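Local coordinates for protein cystathionine gamma-synthase (Xanthomonas oryzae pv. oryzae KACC 10331, PDB 6LD7) that probably catalyses pyridoxal phosphate-dependent formation of cystathionine in methionine biosynthesis, and may also act as a cystathionine lyase, at residues Ala17-Arg22 with Ala73-Gly78; Ser189-Lys194 with Arg257-Arg262; His214-Gly219 with Ala249-Arg254. The protein carries 1 engineered substitution. All coordinates share one frame; numbering follows the deposited sequence.

Contact 1: Ala17-Arg22 with Ala73-Gly78; sequences ATAAVR and AELEGG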
loop_
_atom_site.group_PDB
_atom_site.type_symbol
_atom_site.label_atom_id
_atom_site.label_comp_id
_atom_site.label_asym_id
_atom_site.label_seq_id
_atom_site.Cartn_x
_atom_site.Cartn_y
_atom_site.Cartn_z
ATOM N N ALA C 17 21.063 -10.623 13.596
ATOM C CA ALA C 17 20.542 -11.045 12.278
ATOM C C ALA C 17 19.272 -11.863 12.550
ATOM O O ALA C 17 18.240 -11.591 11.970
ATOM C CB ALA C 17 21.552 -11.864 11.508
ATOM N N THR C 18 19.326 -12.870 13.421
ATOM C CA THR C 18 18.135 -13.727 13.635
ATOM C C THR C 18 16.923 -12.883 14.086
ATOM O O THR C 18 15.813 -13.048 13.543
ATOM C CB THR C 18 18.463 -14.851 14.593
ATOM O OG1 THR C 18 19.464 -15.684 14.011
ATOM C CG2 THR C 18 17.233 -15.642 14.945
ATOM N N ALA C 19 17.107 -11.980 15.039
ATOM C CA ALA C 19 16.008 -11.146 15.624
ATOM C C ALA C 19 15.366 -10.238 14.567
ATOM O O ALA C 19 14.145 -10.189 14.485
ATOM C CB ALA C 19 16.546 -10.337 16.799
ATOM N N ALA C 20 16.169 -9.610 13.712
ATOM C CA ALA C 20 15.667 -8.713 12.650
ATOM C C ALA C 20 14.899 -9.542 11.589
ATOM O O ALA C 20 13.769 -9.221 11.176
ATOM C CB ALA C 20 16.850 -7.969 12.048
ATOM N N VAL C 21 15.472 -10.668 11.223
ATOM C CA VAL C 21 14.901 -11.520 10.160
ATOM C C VAL C 21 13.590 -12.051 10.660
ATOM O O VAL C 21 12.690 -12.087 9.841
ATOM C CB VAL C 21 15.820 -12.706 9.768
ATOM C CG1 VAL C 21 15.065 -13.723 8.947
ATOM C CG2 VAL C 21 17.040 -12.255 9.009
ATOM N N ARG C 22 13.515 -12.438 11.938
ATOM C CA ARG C 22 12.282 -13.060 12.532
ATOM C C ARG C 22 11.422 -12.020 13.287
ATOM O O ARG C 22 10.420 -12.455 13.850
ATOM C CB ARG C 22 12.606 -14.279 13.430
ATOM C CG ARG C 22 13.299 -15.382 12.614
ATOM C CD ARG C 22 13.472 -16.772 13.189
ATOM N NE ARG C 22 12.224 -17.505 13.334
ATOM C CZ ARG C 22 11.582 -18.123 12.354
ATOM N NH1 ARG C 22 12.054 -18.138 11.106
ATOM N NH2 ARG C 22 10.443 -18.740 12.644
ATOM N N ALA C 73 14.113 -1.735 19.443
ATOM C CA ALA C 73 14.499 -1.769 20.859
ATOM C C ALA C 73 15.379 -3.017 21.101
ATOM O O ALA C 73 16.399 -2.891 21.767
ATOM C CB ALA C 73 13.308 -1.815 21.758
ATOM N N GLU C 74 14.964 -4.163 20.600
ATOM C CA GLU C 74 15.697 -5.446 20.727
ATOM C C GLU C 74 17.075 -5.363 20.045
ATOM O O GLU C 74 18.035 -5.779 20.640
ATOM C CB GLU C 74 14.918 -6.638 20.210
ATOM C CG GLU C 74 15.724 -7.944 20.422
ATOM C CD GLU C 74 15.012 -9.234 20.012
ATOM O OE1 GLU C 74 13.839 -9.147 19.557
ATOM O OE2 GLU C 74 15.626 -10.338 20.111
ATOM N N LEU C 75 17.233 -4.830 18.862
ATOM C CA LEU C 75 18.553 -4.697 18.200
ATOM C C LEU C 75 19.420 -3.711 18.967
ATOM O O LEU C 75 20.606 -3.917 18.975
ATOM C CB LEU C 75 18.358 -4.118 16.801
ATOM C CG LEU C 75 18.241 -5.060 15.615
ATOM C CD1 LEU C 75 17.854 -6.453 15.977
ATOM C CD2 LEU C 75 17.383 -4.460 14.498
ATOM N N GLU C 76 18.894 -2.609 19.509
ATOM C CA GLU C 76 19.756 -1.624 20.198
ATOM C C GLU C 76 20.019 -2.069 21.664
ATOM O O GLU C 76 20.853 -1.493 22.299
ATOM C CB GLU C 76 19.181 -0.225 20.089
ATOM C CG GLU C 76 19.295 0.412 18.724
ATOM C CD GLU C 76 20.681 0.952 18.308
ATOM O OE1 GLU C 76 21.765 0.611 18.931
ATOM O OE2 GLU C 76 20.718 1.597 17.254
ATOM N N GLY C 77 19.275 -3.010 22.213
ATOM C CA GLY C 77 19.351 -3.435 23.624
ATOM C C GLY C 77 18.606 -2.479 24.510
ATOM O O GLY C 77 19.075 -2.220 25.606
ATOM N N GLY C 78 17.494 -1.867 24.088
ATOM C CA GLY C 78 16.838 -0.904 24.994
ATOM C C GLY C 78 15.524 -1.412 25.571
ATOM O O GLY C 78 15.090 -2.449 25.190
#

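Contact 2: Ser189-Lys194 with Arg257-Arg262; sequences SPALQK and RTLDAR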
loop_
_atom_site.group_PDB
_atom_site.type_symbol
_atom_site.label_atom_id
_atom_site.label_comp_id
_atom_site.label_asym_id
_atom_site.label_seq_id
_atom_site.Cartn_x
_atom_site.Cartn_y
_atom_site.Cartn_z
ATOM N N SER C 189 23.695 2.028 11.775
ATOM C CA SER C 189 22.536 1.182 12.138
ATOM C C SER C 189 22.903 0.366 13.346
ATOM O O SER C 189 24.068 0.142 13.650
ATOM C CB SER C 189 22.083 0.274 10.979
ATOM O OG SER C 189 22.738 -1.016 10.988
ATOM N N PRO C 190 21.894 -0.281 13.935
ATOM C CA PRO C 190 22.109 -1.110 15.100
ATOM C C PRO C 190 22.896 -2.371 14.800
ATOM O O PRO C 190 23.446 -2.952 15.726
ATOM C CB PRO C 190 20.718 -1.514 15.542
ATOM C CG PRO C 190 19.791 -0.524 14.831
ATOM C CD PRO C 190 20.469 -0.186 13.534
ATOM N N ALA C 191 22.958 -2.801 13.553
ATOM C CA ALA C 191 23.726 -4.026 13.251
ATOM C C ALA C 191 25.229 -3.741 13.429
ATOM O O ALA C 191 25.958 -4.688 13.505
ATOM C CB ALA C 191 23.462 -4.437 11.822
ATOM N N LEU C 192 25.698 -2.507 13.273
ATOM C CA LEU C 192 27.158 -2.173 13.263
ATOM C C LEU C 192 27.645 -1.413 14.514
ATOM O O LEU C 192 28.846 -1.362 14.748
ATOM C CB LEU C 192 27.457 -1.412 11.968
ATOM C CG LEU C 192 27.346 -2.227 10.699
ATOM C CD1 LEU C 192 27.764 -1.434 9.469
ATOM C CD2 LEU C 192 28.118 -3.543 10.837
ATOM N N GLN C 193 26.746 -0.920 15.355
ATOM C CA GLN C 193 27.122 -0.104 16.523
ATOM C C GLN C 193 25.922 -0.085 17.440
ATOM O O GLN C 193 24.742 0.224 16.952
ATOM C CB GLN C 193 27.590 1.315 16.103
ATOM C CG GLN C 193 28.067 2.172 17.242
ATOM C CD GLN C 193 28.532 3.513 16.730
ATOM O OE1 GLN C 193 27.706 4.448 16.395
ATOM N NE2 GLN C 193 29.851 3.657 16.714
ATOM N N LYS C 194 26.215 -0.294 18.699
ATOM C CA LYS C 194 25.221 -0.342 19.789
ATOM C C LYS C 194 25.589 0.617 20.909
ATOM O O LYS C 194 26.125 0.231 21.961
ATOM C CB LYS C 194 25.100 -1.766 20.288
ATOM C CG LYS C 194 24.487 -2.733 19.282
ATOM C CD LYS C 194 24.386 -4.181 19.800
ATOM C CE LYS C 194 23.528 -4.199 21.054
ATOM N NZ LYS C 194 23.195 -5.593 21.432
ATOM N N ARG C 257 14.362 -6.665 7.723
ATOM C CA ARG C 257 14.621 -8.112 7.603
ATOM C C ARG C 257 15.885 -8.435 6.773
ATOM O O ARG C 257 16.386 -9.560 6.941
ATOM C CB ARG C 257 13.382 -8.772 6.970
ATOM C CG ARG C 257 12.216 -8.707 7.957
ATOM C CD ARG C 257 11.075 -9.650 7.589
ATOM N NE ARG C 257 9.991 -9.686 8.576
ATOM C CZ ARG C 257 8.899 -8.926 8.495
ATOM N NH1 ARG C 257 8.807 -7.935 7.612
ATOM N NH2 ARG C 257 7.915 -9.134 9.336
ATOM N N THR C 258 16.271 -7.595 5.814
ATOM C CA THR C 258 17.451 -7.847 4.995
ATOM C C THR C 258 18.616 -6.956 5.435
ATOM O O THR C 258 19.561 -6.903 4.676
ATOM C CB THR C 258 17.138 -7.663 3.515
ATOM O OG1 THR C 258 16.719 -6.298 3.368
ATOM C CG2 THR C 258 16.136 -8.718 3.055
ATOM N N LEU C 259 18.561 -6.294 6.589
ATOM C CA LEU C 259 19.623 -5.301 6.961
ATOM C C LEU C 259 21.001 -6.011 7.041
ATOM O O LEU C 259 22.011 -5.463 6.573
ATOM C CB LEU C 259 19.281 -4.666 8.317
ATOM C CG LEU C 259 20.307 -3.722 8.898
ATOM C CD1 LEU C 259 20.584 -2.558 7.972
ATOM C CD2 LEU C 259 19.851 -3.217 10.232
ATOM N N ASP C 260 21.058 -7.108 7.713
ATOM C CA ASP C 260 22.289 -7.919 7.850
ATOM C C ASP C 260 22.784 -8.351 6.466
ATOM O O ASP C 260 23.979 -8.198 6.173
ATOM C CB ASP C 260 22.043 -9.208 8.633
ATOM C CG ASP C 260 23.239 -10.247 8.512
ATOM O OD1 ASP C 260 24.201 -9.858 9.099
ATOM O OD2 ASP C 260 23.208 -11.486 7.849
ATOM N N ALA C 261 21.924 -8.924 5.640
ATOM C CA ALA C 261 22.293 -9.442 4.316
ATOM C C ALA C 261 22.732 -8.289 3.434
ATOM O O ALA C 261 23.677 -8.462 2.633
ATOM C CB ALA C 261 21.146 -10.162 3.690
ATOM N N ARG C 262 22.054 -7.136 3.521
ATOM C CA ARG C 262 22.457 -5.946 2.755
ATOM C C ARG C 262 23.844 -5.432 3.221
ATOM O O ARG C 262 24.752 -5.196 2.358
ATOM C CB ARG C 262 21.436 -4.802 2.875
ATOM C CG ARG C 262 20.177 -5.135 2.081
ATOM C CD ARG C 262 19.105 -4.040 2.117
ATOM N NE ARG C 262 18.400 -4.014 3.406
ATOM C CZ ARG C 262 18.505 -3.024 4.292
ATOM N NH1 ARG C 262 19.347 -2.020 4.079
ATOM N NH2 ARG C 262 17.735 -3.022 5.373
#

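Contact 3: His214-Gly219 with Ala249-Arg254; sequences HSDVVG and AFLTLR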
loop_
_atom_site.group_PDB
_atom_site.type_symbol
_atom_site.label_atom_id
_atom_site.label_comp_id
_atom_site.label_asym_id
_atom_site.label_seq_id
_atom_site.Cartn_x
_atom_site.Cartn_y
_atom_site.Cartn_z
ATOM N N HIS C 214 15.447 0.940 1.189
ATOM C CA HIS C 214 14.855 0.894 -0.180
ATOM C C HIS C 214 14.378 2.276 -0.631
ATOM O O HIS C 214 13.648 2.352 -1.582
ATOM C CB HIS C 214 13.777 -0.181 -0.204
ATOM C CG HIS C 214 14.314 -1.571 0.024
ATOM N ND1 HIS C 214 14.712 -2.015 1.258
ATOM C CD2 HIS C 214 14.504 -2.612 -0.850
ATOM C CE1 HIS C 214 15.090 -3.301 1.147
ATOM N NE2 HIS C 214 15.025 -3.693 -0.180
ATOM N N SER C 215 14.756 3.349 0.065
ATOM C CA SER C 215 14.546 4.733 -0.426
ATOM C C SER C 215 13.063 5.021 -0.633
ATOM O O SER C 215 12.737 5.721 -1.530
ATOM C CB SER C 215 15.314 4.908 -1.731
ATOM O OG SER C 215 16.700 4.785 -1.470
ATOM N N ASP C 216 12.171 4.334 0.047
ATOM C CA ASP C 216 10.736 4.536 -0.219
ATOM C C ASP C 216 9.970 4.840 1.081
ATOM O O ASP C 216 8.769 4.695 1.034
ATOM C CB ASP C 216 10.193 3.347 -0.985
ATOM C CG ASP C 216 10.356 1.988 -0.333
ATOM O OD1 ASP C 216 10.843 1.958 0.868
ATOM O OD2 ASP C 216 10.065 0.947 -1.057
ATOM N N VAL C 217 10.657 5.155 2.182
ATOM C CA VAL C 217 10.028 5.570 3.459
ATOM C C VAL C 217 10.914 6.636 4.061
ATOM O O VAL C 217 12.165 6.438 4.091
ATOM C CB VAL C 217 9.980 4.438 4.473
ATOM C CG1 VAL C 217 9.538 4.955 5.827
ATOM C CG2 VAL C 217 9.148 3.266 4.040
ATOM N N VAL C 218 10.294 7.678 4.595
ATOM C CA VAL C 218 10.965 8.635 5.458
ATOM C C VAL C 218 10.436 8.256 6.841
ATOM O O VAL C 218 9.252 8.078 6.930
ATOM C CB VAL C 218 10.692 10.091 5.054
ATOM C CG1 VAL C 218 11.246 11.110 6.060
ATOM C CG2 VAL C 218 11.200 10.422 3.668
ATOM N N GLY C 219 11.306 8.068 7.847
ATOM C CA GLY C 219 10.907 7.656 9.211
ATOM C C GLY C 219 12.036 7.900 10.217
ATOM O O GLY C 219 13.162 8.060 9.810
ATOM N N ALA C 249 5.663 1.900 8.734
ATOM C CA ALA C 249 6.245 0.948 9.668
ATOM C C ALA C 249 6.305 -0.439 9.044
ATOM O O ALA C 249 7.247 -1.182 9.296
ATOM C CB ALA C 249 5.517 0.950 10.971
ATOM N N PHE C 250 5.276 -0.808 8.302
ATOM C CA PHE C 250 5.234 -2.094 7.581
ATOM C C PHE C 250 6.397 -2.160 6.581
ATOM O O PHE C 250 7.117 -3.220 6.504
ATOM C CB PHE C 250 3.869 -2.325 6.899
ATOM C CG PHE C 250 3.918 -3.301 5.764
ATOM C CD1 PHE C 250 3.967 -4.670 6.029
ATOM C CD2 PHE C 250 4.016 -2.858 4.457
ATOM C CE1 PHE C 250 4.095 -5.585 5.004
ATOM C CE2 PHE C 250 4.137 -3.797 3.417
ATOM C CZ PHE C 250 4.215 -5.149 3.695
ATOM N N LEU C 251 6.530 -1.168 5.714
ATOM C CA LEU C 251 7.595 -1.221 4.695
ATOM C C LEU C 251 8.975 -1.215 5.389
ATOM O O LEU C 251 9.902 -1.870 4.879
ATOM C CB LEU C 251 7.494 -0.010 3.785
ATOM C CG LEU C 251 6.507 -0.116 2.619
ATOM C CD1 LEU C 251 6.731 1.054 1.707
ATOM C CD2 LEU C 251 6.694 -1.459 1.868
ATOM N N THR C 252 9.133 -0.465 6.461
ATOM C CA THR C 252 10.428 -0.405 7.187
ATOM C C THR C 252 10.762 -1.683 7.917
ATOM O O THR C 252 11.864 -2.096 7.752
ATOM C CB THR C 252 10.801 0.876 7.948
ATOM O OG1 THR C 252 11.597 0.886 9.160
ATOM C CG2 THR C 252 9.899 2.004 7.717
ATOM N N LEU C 253 9.825 -2.356 8.529
ATOM C CA LEU C 253 10.105 -3.674 9.068
ATOM C C LEU C 253 10.469 -4.628 7.908
ATOM O O LEU C 253 11.445 -5.454 8.036
ATOM C CB LEU C 253 8.876 -4.118 9.834
ATOM C CG LEU C 253 9.115 -5.305 10.718
ATOM C CD1 LEU C 253 10.111 -4.993 11.807
ATOM C CD2 LEU C 253 7.805 -5.767 11.308
ATOM N N ARG C 254 9.775 -4.555 6.796
ATOM C CA ARG C 254 10.159 -5.379 5.632
ATOM C C ARG C 254 11.628 -5.126 5.255
ATOM O O ARG C 254 12.405 -6.075 5.045
ATOM C CB ARG C 254 9.246 -5.073 4.469
ATOM C CG ARG C 254 9.300 -6.121 3.363
ATOM C CD ARG C 254 8.450 -5.663 2.198
ATOM N NE ARG C 254 7.987 -6.682 1.296
ATOM C CZ ARG C 254 8.479 -6.907 0.099
ATOM N NH1 ARG C 254 9.446 -6.161 -0.401
ATOM N NH2 ARG C 254 7.855 -7.736 -0.683
#

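Contact 1: Ala17-Arg22 with Ala73-Gly78
In this pyridoxal phosphate-dependent enzyme of the trans-sulfuration family, the short N-terminal helix 16-21 packs against the last turn of helix 63-76, with A19 and A20 set against E74 and L75. The helices lie close: A19 CA and L75 CA are 7.4 Å apart. Two side chains of the longer helix reach across. With chi1 at -178° the E74 chain runs straight away from its own nitrogen and stays extended, which carries the carboxylate out over the methyl of A19. OE2 leads, 3.4 Å from A19 CB, while OE1 of the same carboxylate trails behind. L75 uses both branches, one for each alanine: its CD1 lies 4.2 Å from A19 CB, and its CD2 lies 4.3 Å from A20 CB. L75 CD1 also sits beside the backbone N of A20. Torsions well away from staggered values (chi1 -94°, chi2 20°) set the two branches on the two alanines. L75 also touches P190, and L256 of helix 246-256 packs on both L75 and A20. Just past E74 and L75 the helix closes in a Schellman motif: G77 has positive phi, G78 N bonds A73 O at 2.8 Å, and G77 N makes a weak bond to E74 O. Other residues of 17-22 face the second subunit, where R22 forms a salt bridge with E378 of that chain. Between the two segments the contact is van der Waals in kind, alanine methyls against leucine methyls and one carboxylate; the latter, on an exposed residue, touches the A19 methyl by packing and not by a hydrogen bond.

Contact 2: Ser189-Lys194 with Arg257-Arg262
L259, at the start of helix 259-277, points both of its methyl branches at an ST turn formed by S189 and A191 in the loop between strands 180-184 and 202-206. A chi1 of 175° turns its CG away from the backbone nitrogen and sends the isobutyl group off the helix and into the turn. CD2 faces both partners, 3.7 Å from S189 OG and 4.1 Å from A191 CB. CD1 meets the same hydroxyl from farther along, at 4.0 Å from S189 OG. The serine oxygen thus faces an apolar group on this side, yet it is satisfied within its own loop: A191 N donates to S189 OG at 3.1 Å with an N-H...O angle of 146°. Within this turn the A191 methyl also points toward the helix. L263, one turn further along helix 259-277, touches S189 and A191 as well and extends the apolar strip.

R262, three residues on from L259, folds back so that one face of its guanidinium lies over the backbone, with L259 CA 3.3 Å above the plane and offset toward the rim. The group is also tied to carbonyls: NH1 bonds Y210 O and NH2 bonds G255 O. T258 occupies the N-cap position, but its hydroxyl makes no capping bond; it accepts from the arginine and is also bonded to G255 O. R262 NE donates to T258 OG1 at 2.8 Å with an angle of 159°, and the oxygen lies essentially in the guanidinium plane.

Contact 3: His214-Gly219 with Ala249-Arg254
V217 meets L251 and T252 of helix 246-256 with every carbon of its side chain. CB, pointing at the helix, is already 4.1 Å from T252 CG2. From there the valine divides. With chi1 at 171°, CG1 takes the position opposite the valine's own nitrogen and runs to the threonine methyl, making the closest approach across the two segments, 3.5 Å between V217 CG1 and T252 CG2. These two side chains meet at about a right angle. CG2 takes the other direction, beside the backbone N, and comes down on the leucine: V217 CG2 is 3.7 Å from L251 CB and 4.0 Å from L251 CD1. V217 CG2 is also 4.0 Å from T252 CG2, so it sits in the notch between neighbouring helix residues.

The loop that carries V217 joins strands 202-206 and 220-224, antiparallel neighbours in the large mixed sheet of the fold type I pyridoxal phosphate enzymes. It also contains K209, the lysine predicted to carry the cofactor, and G219 N is hydrogen-bonded to T208 OG1, next to that lysine. On the helix side, T252 leans on L68 of helix 63-76.

One residue before the valine, the D216 backbone brings its O to 4.2 Å from L251 CD1. The carboxylate of D216 passes by the same methyl, but its ionic partner belongs to another chain: OD2 pairs with NE of R254 of the second subunit. R254 of this chain pairs in return with D216 of that subunit, while L251 packs on L40 of the third subunit.

In the fold
Contacts 1 and 2 are immediate neighbours, with centres about 9 Å apart: E76 OE2 lies 3.4 Å from P190 CG, and V21 CG2 lies 3.5 Å from R257 O. Contact 3, whose centre is about 14 Å from that of contact 2, is nested within the chain loop that contact 2 closes. The two meet where H214 CE1 approaches R262 NE at 4.1 Å, and the successive helices 246-256 and 259-277 connect them. Contacts 1 and 3 do not touch, although L256 and L68 continue the packing between their helices. R262 of contact 2 and G219 of contact 3 bond to Y210 and T208, the sequence neighbours of K209, the predicted cofactor lysine, which is not modelled. All three contacts also reach the second subunit.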